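DNA mismatch repair protein MutS (Thermus aquaticus, PDB 1EWQ) recognises mismatched base pairs in DNA as the likely first step of mismatch repair and has a weak ATPase activity. Local coordinates at residues Y244-L252 with W291-R299. Numbering follows the deposited sequence.
With EDO (1,2-ethanediol), chain G.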
loop_
_atom_site.group_PDB
_atom_site.type_symbol
_atom_site.label_atom_id
_atom_site.label_comp_id
_atom_site.label_asym_id
_atom_site.label_seq_id
_atom_site.Cartn_x
_atom_site.Cartn_y
_atom_site.Cartn_z
ATOM N N TYR C 244 -19.393 -28.424 14.046
ATOM C CA TYR C 244 -19.301 -27.905 15.408
ATOM C C TYR C 244 -20.434 -26.972 15.827
ATOM O O TYR C 244 -21.342 -26.676 15.046
ATOM C CB TYR C 244 -17.942 -27.211 15.607
ATOM C CG TYR C 244 -17.755 -25.931 14.818
ATOM C CD1 TYR C 244 -18.007 -24.693 15.404
ATOM C CD2 TYR C 244 -17.335 -25.957 13.480
ATOM C CE1 TYR C 244 -17.849 -23.509 14.688
ATOM C CE2 TYR C 244 -17.176 -24.775 12.749
ATOM C CZ TYR C 244 -17.435 -23.561 13.369
ATOM O OH TYR C 244 -17.273 -22.388 12.687
ATOM N N ASP C 245 -20.373 -26.529 17.078
ATOM C CA ASP C 245 -21.373 -25.632 17.629
ATOM C C ASP C 245 -20.714 -24.422 18.279
ATOM O O ASP C 245 -20.095 -24.537 19.332
ATOM C CB ASP C 245 -22.221 -26.369 18.663
ATOM C CG ASP C 245 -23.282 -25.482 19.286
ATOM O OD1 ASP C 245 -23.444 -24.312 18.854
ATOM O OD2 ASP C 245 -23.960 -25.968 20.214
ATOM N N PRO C 246 -20.844 -23.239 17.654
ATOM C CA PRO C 246 -20.244 -22.018 18.205
ATOM C C PRO C 246 -20.848 -21.666 19.559
ATOM O O PRO C 246 -20.216 -21.005 20.382
ATOM C CB PRO C 246 -20.534 -20.975 17.130
ATOM C CG PRO C 246 -21.814 -21.476 16.509
ATOM C CD PRO C 246 -21.552 -22.956 16.396
ATOM N N GLY C 247 -22.065 -22.142 19.792
ATOM C CA GLY C 247 -22.728 -21.875 21.056
ATOM C C GLY C 247 -22.047 -22.585 22.213
ATOM O O GLY C 247 -22.313 -22.287 23.374
ATOM N N ALA C 248 -21.165 -23.526 21.900
ATOM C CA ALA C 248 -20.463 -24.275 22.931
ATOM C C ALA C 248 -19.182 -23.577 23.387
ATOM O O ALA C 248 -18.467 -24.082 24.243
ATOM C CB ALA C 248 -20.146 -25.685 22.426
ATOM N N PHE C 249 -18.894 -22.419 22.804
ATOM C CA PHE C 249 -17.702 -21.666 23.164
ATOM C C PHE C 249 -18.062 -20.225 23.497
ATOM O O PHE C 249 -19.208 -19.808 23.359
ATOM C CB PHE C 249 -16.695 -21.669 22.006
ATOM C CG PHE C 249 -16.334 -23.039 21.520
ATOM C CD1 PHE C 249 -17.018 -23.613 20.447
ATOM C CD2 PHE C 249 -15.318 -23.762 22.137
ATOM C CE1 PHE C 249 -16.692 -24.893 19.997
ATOM C CE2 PHE C 249 -14.986 -25.036 21.696
ATOM C CZ PHE C 249 -15.674 -25.606 20.622
HETATM N N MSE C 250 -17.077 -19.462 23.944
HETATM C CA MSE C 250 -17.325 -18.063 24.252
HETATM C C MSE C 250 -17.582 -17.303 22.957
HETATM O O MSE C 250 -16.845 -17.447 21.979
HETATM C CB MSE C 250 -16.128 -17.432 24.953
HETATM C CG MSE C 250 -16.337 -15.956 25.252
HETATM SE SE MSE C 250 -14.700 -15.030 25.668
HETATM C CE MSE C 250 -14.535 -15.501 27.500
ATOM N N ARG C 251 -18.628 -16.491 22.959
ATOM C CA ARG C 251 -18.972 -15.683 21.799
ATOM C C ARG C 251 -18.034 -14.469 21.723
ATOM O O ARG C 251 -17.842 -13.760 22.718
ATOM C CB ARG C 251 -20.414 -15.186 21.919
ATOM C CG ARG C 251 -21.476 -16.275 22.006
ATOM C CD ARG C 251 -21.699 -16.894 20.645
ATOM N NE ARG C 251 -22.845 -17.796 20.620
ATOM C CZ ARG C 251 -23.422 -18.239 19.503
ATOM N NH1 ARG C 251 -22.966 -17.866 18.310
ATOM N NH2 ARG C 251 -24.462 -19.056 19.587
ATOM N N LEU C 252 -17.463 -14.236 20.541
ATOM C CA LEU C 252 -16.578 -13.094 20.303
ATOM C C LEU C 252 -16.975 -12.381 19.003
ATOM O O LEU C 252 -16.363 -12.585 17.955
ATOM C CB LEU C 252 -15.118 -13.544 20.210
ATOM C CG LEU C 252 -14.461 -14.072 21.488
ATOM C CD1 LEU C 252 -13.064 -14.584 21.152
ATOM C CD2 LEU C 252 -14.394 -12.979 22.535
ATOM N N TRP C 291 -7.461 -21.471 19.741
ATOM C CA TRP C 291 -7.936 -21.371 21.118
ATOM C C TRP C 291 -8.455 -19.961 21.375
ATOM O O TRP C 291 -9.483 -19.784 22.017
ATOM C CB TRP C 291 -6.813 -21.712 22.109
ATOM C CG TRP C 291 -6.474 -23.192 22.171
ATOM C CD1 TRP C 291 -6.983 -24.188 21.383
ATOM C CD2 TRP C 291 -5.557 -23.824 23.074
ATOM N NE1 TRP C 291 -6.440 -25.401 21.741
ATOM C CE2 TRP C 291 -5.562 -25.206 22.775
ATOM C CE3 TRP C 291 -4.733 -23.354 24.110
ATOM C CZ2 TRP C 291 -4.771 -26.126 23.473
ATOM C CZ3 TRP C 291 -3.947 -24.272 24.810
ATOM C CH2 TRP C 291 -3.974 -25.643 24.484
ATOM N N LEU C 292 -7.740 -18.959 20.879
ATOM C CA LEU C 292 -8.184 -17.580 21.048
ATOM C C LEU C 292 -9.473 -17.330 20.251
ATOM O O LEU C 292 -10.341 -16.583 20.692
ATOM C CB LEU C 292 -7.092 -16.605 20.591
ATOM C CG LEU C 292 -5.953 -16.318 21.577
ATOM C CD1 LEU C 292 -4.849 -15.542 20.867
ATOM C CD2 LEU C 292 -6.477 -15.520 22.766
ATOM N N ARG C 293 -9.595 -17.955 19.082
ATOM C CA ARG C 293 -10.789 -17.779 18.247
ATOM C C ARG C 293 -12.046 -18.249 19.000
ATOM O O ARG C 293 -13.102 -17.624 18.923
ATOM C CB ARG C 293 -10.660 -18.584 16.935
ATOM C CG ARG C 293 -11.279 -17.913 15.720
ATOM C CD ARG C 293 -11.637 -18.897 14.603
ATOM N NE ARG C 293 -10.556 -19.813 14.239
ATOM C CZ ARG C 293 -9.350 -19.431 13.850
ATOM N NH1 ARG C 293 -9.062 -18.138 13.783
ATOM N NH2 ARG C 293 -8.444 -20.337 13.505
ATOM N N HIS C 294 -11.918 -19.360 19.722
ATOM C CA HIS C 294 -13.034 -19.932 20.478
ATOM C C HIS C 294 -12.654 -20.294 21.911
ATOM O O HIS C 294 -12.306 -21.442 22.191
ATOM C CB HIS C 294 -13.546 -21.195 19.778
ATOM C CG HIS C 294 -14.122 -20.944 18.421
ATOM N ND1 HIS C 294 -15.445 -20.614 18.222
ATOM C CD2 HIS C 294 -13.546 -20.940 17.200
ATOM C CE1 HIS C 294 -15.659 -20.417 16.934
ATOM N NE2 HIS C 294 -14.521 -20.609 16.293
ATOM N N PRO C 295 -12.697 -19.316 22.833
ATOM C CA PRO C 295 -12.356 -19.599 24.235
ATOM C C PRO C 295 -13.367 -20.613 24.767
ATOM O O PRO C 295 -14.526 -20.614 24.347
ATOM C CB PRO C 295 -12.501 -18.234 24.925
ATOM C CG PRO C 295 -12.247 -17.243 23.790
ATOM C CD PRO C 295 -12.959 -17.879 22.619
ATOM N N LEU C 296 -12.936 -21.457 25.698
ATOM C CA LEU C 296 -13.795 -22.493 26.279
ATOM C C LEU C 296 -14.756 -21.984 27.366
ATOM O O LEU C 296 -14.561 -20.922 27.946
ATOM C CB LEU C 296 -12.922 -23.610 26.878
ATOM C CG LEU C 296 -11.767 -24.166 26.037
ATOM C CD1 LEU C 296 -11.047 -25.252 26.835
ATOM C CD2 LEU C 296 -12.282 -24.729 24.715
ATOM N N LEU C 297 -15.797 -22.767 27.628
ATOM C CA LEU C 297 -16.789 -22.442 28.652
ATOM C C LEU C 297 -16.702 -23.477 29.778
ATOM O O LEU C 297 -17.369 -23.347 30.802
ATOM C CB LEU C 297 -18.201 -22.499 28.064
ATOM C CG LEU C 297 -18.557 -21.614 26.870
ATOM C CD1 LEU C 297 -19.993 -21.923 26.408
ATOM C CD2 LEU C 297 -18.420 -20.160 27.273
ATOM N N ASP C 298 -15.876 -24.499 29.582
ATOM C CA ASP C 298 -15.752 -25.584 30.548
ATOM C C ASP C 298 -14.553 -25.501 31.478
ATOM O O ASP C 298 -13.403 -25.548 31.046
ATOM C CB ASP C 298 -15.743 -26.908 29.793
ATOM C CG ASP C 298 -16.864 -26.990 28.768
ATOM O OD1 ASP C 298 -18.052 -26.970 29.180
ATOM O OD2 ASP C 298 -16.557 -27.054 27.552
ATOM N N ARG C 299 -14.853 -25.396 32.766
ATOM C CA ARG C 299 -13.847 -25.291 33.814
ATOM C C ARG C 299 -12.809 -26.413 33.775
ATOM O O ARG C 299 -11.607 -26.158 33.799
ATOM C CB ARG C 299 -14.548 -25.294 35.170
ATOM C CG ARG C 299 -13.713 -24.844 36.354
ATOM C CD ARG C 299 -14.582 -24.951 37.597
ATOM N NE ARG C 299 -14.079 -24.193 38.733
ATOM C CZ ARG C 299 -12.985 -24.504 39.410
ATOM N NH1 ARG C 299 -12.273 -25.570 39.061
ATOM N NH2 ARG C 299 -12.608 -23.752 40.443
HETATM C C1 EDO G . -19.476 -15.178 18.315
HETATM O O1 EDO G . -20.806 -14.633 18.138
HETATM C C2 EDO G . -18.800 -15.346 16.983
HETATM O O2 EDO G . -17.489 -14.818 17.059
HETATM O O HOH W 1 -16.213 -24.803 25.933
#
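The ring of Phe249 receives His294 over one face, where His294 CB makes a CH-pi contact 4.2 Å from the ring centroid. The imidazole turns an edge toward this same ring, an offset edge-to-face pair with planes at 63°. Pro295 O and Leu296 CD2 lie at the edge of the Phe249 ring. The ring takes this place because Phe249 CG stands anti to its own carbonyl carbon, chi1 -54°. Tyr244 completes the aromatic cluster, its ring set obliquely to that of His294, and its hydroxyl bonds to Glu169 of helix 163-173. With an alanine at Phe249, the His294 side chain would probably lose the ring it packs against and be freer to turn.

One backbone bond joins the segments: Met250 N donates to Pro295 O at 2.8 Å, almost straight at 177°. Beside it, Met250 CB packs on Pro295 CB at 3.7 Å. With CG anti to the backbone N and chi2 extended, the selenomethionine lays SE against Pro295 CG. Leu252 CD1 reaches the CD corner of Pro295 at 3.6 Å. Leu297 CD1 packs against Ala248 O at 3.4 Å. A water donates to the same oxygen, accepts from Leu297 N and donates to Asp298 OD2 at 2.8 Å.

Beyond the 3-10 turn 246-248, the loop at 249-250 passes antiparallel to residues 295-296. The aromatic cluster and the backbone bond join the loop after strand 242-243 to the end of helix 282-293. This is consistent with a link between the sheet of domain II and the helical domain III of MutS, far from the bound DNA.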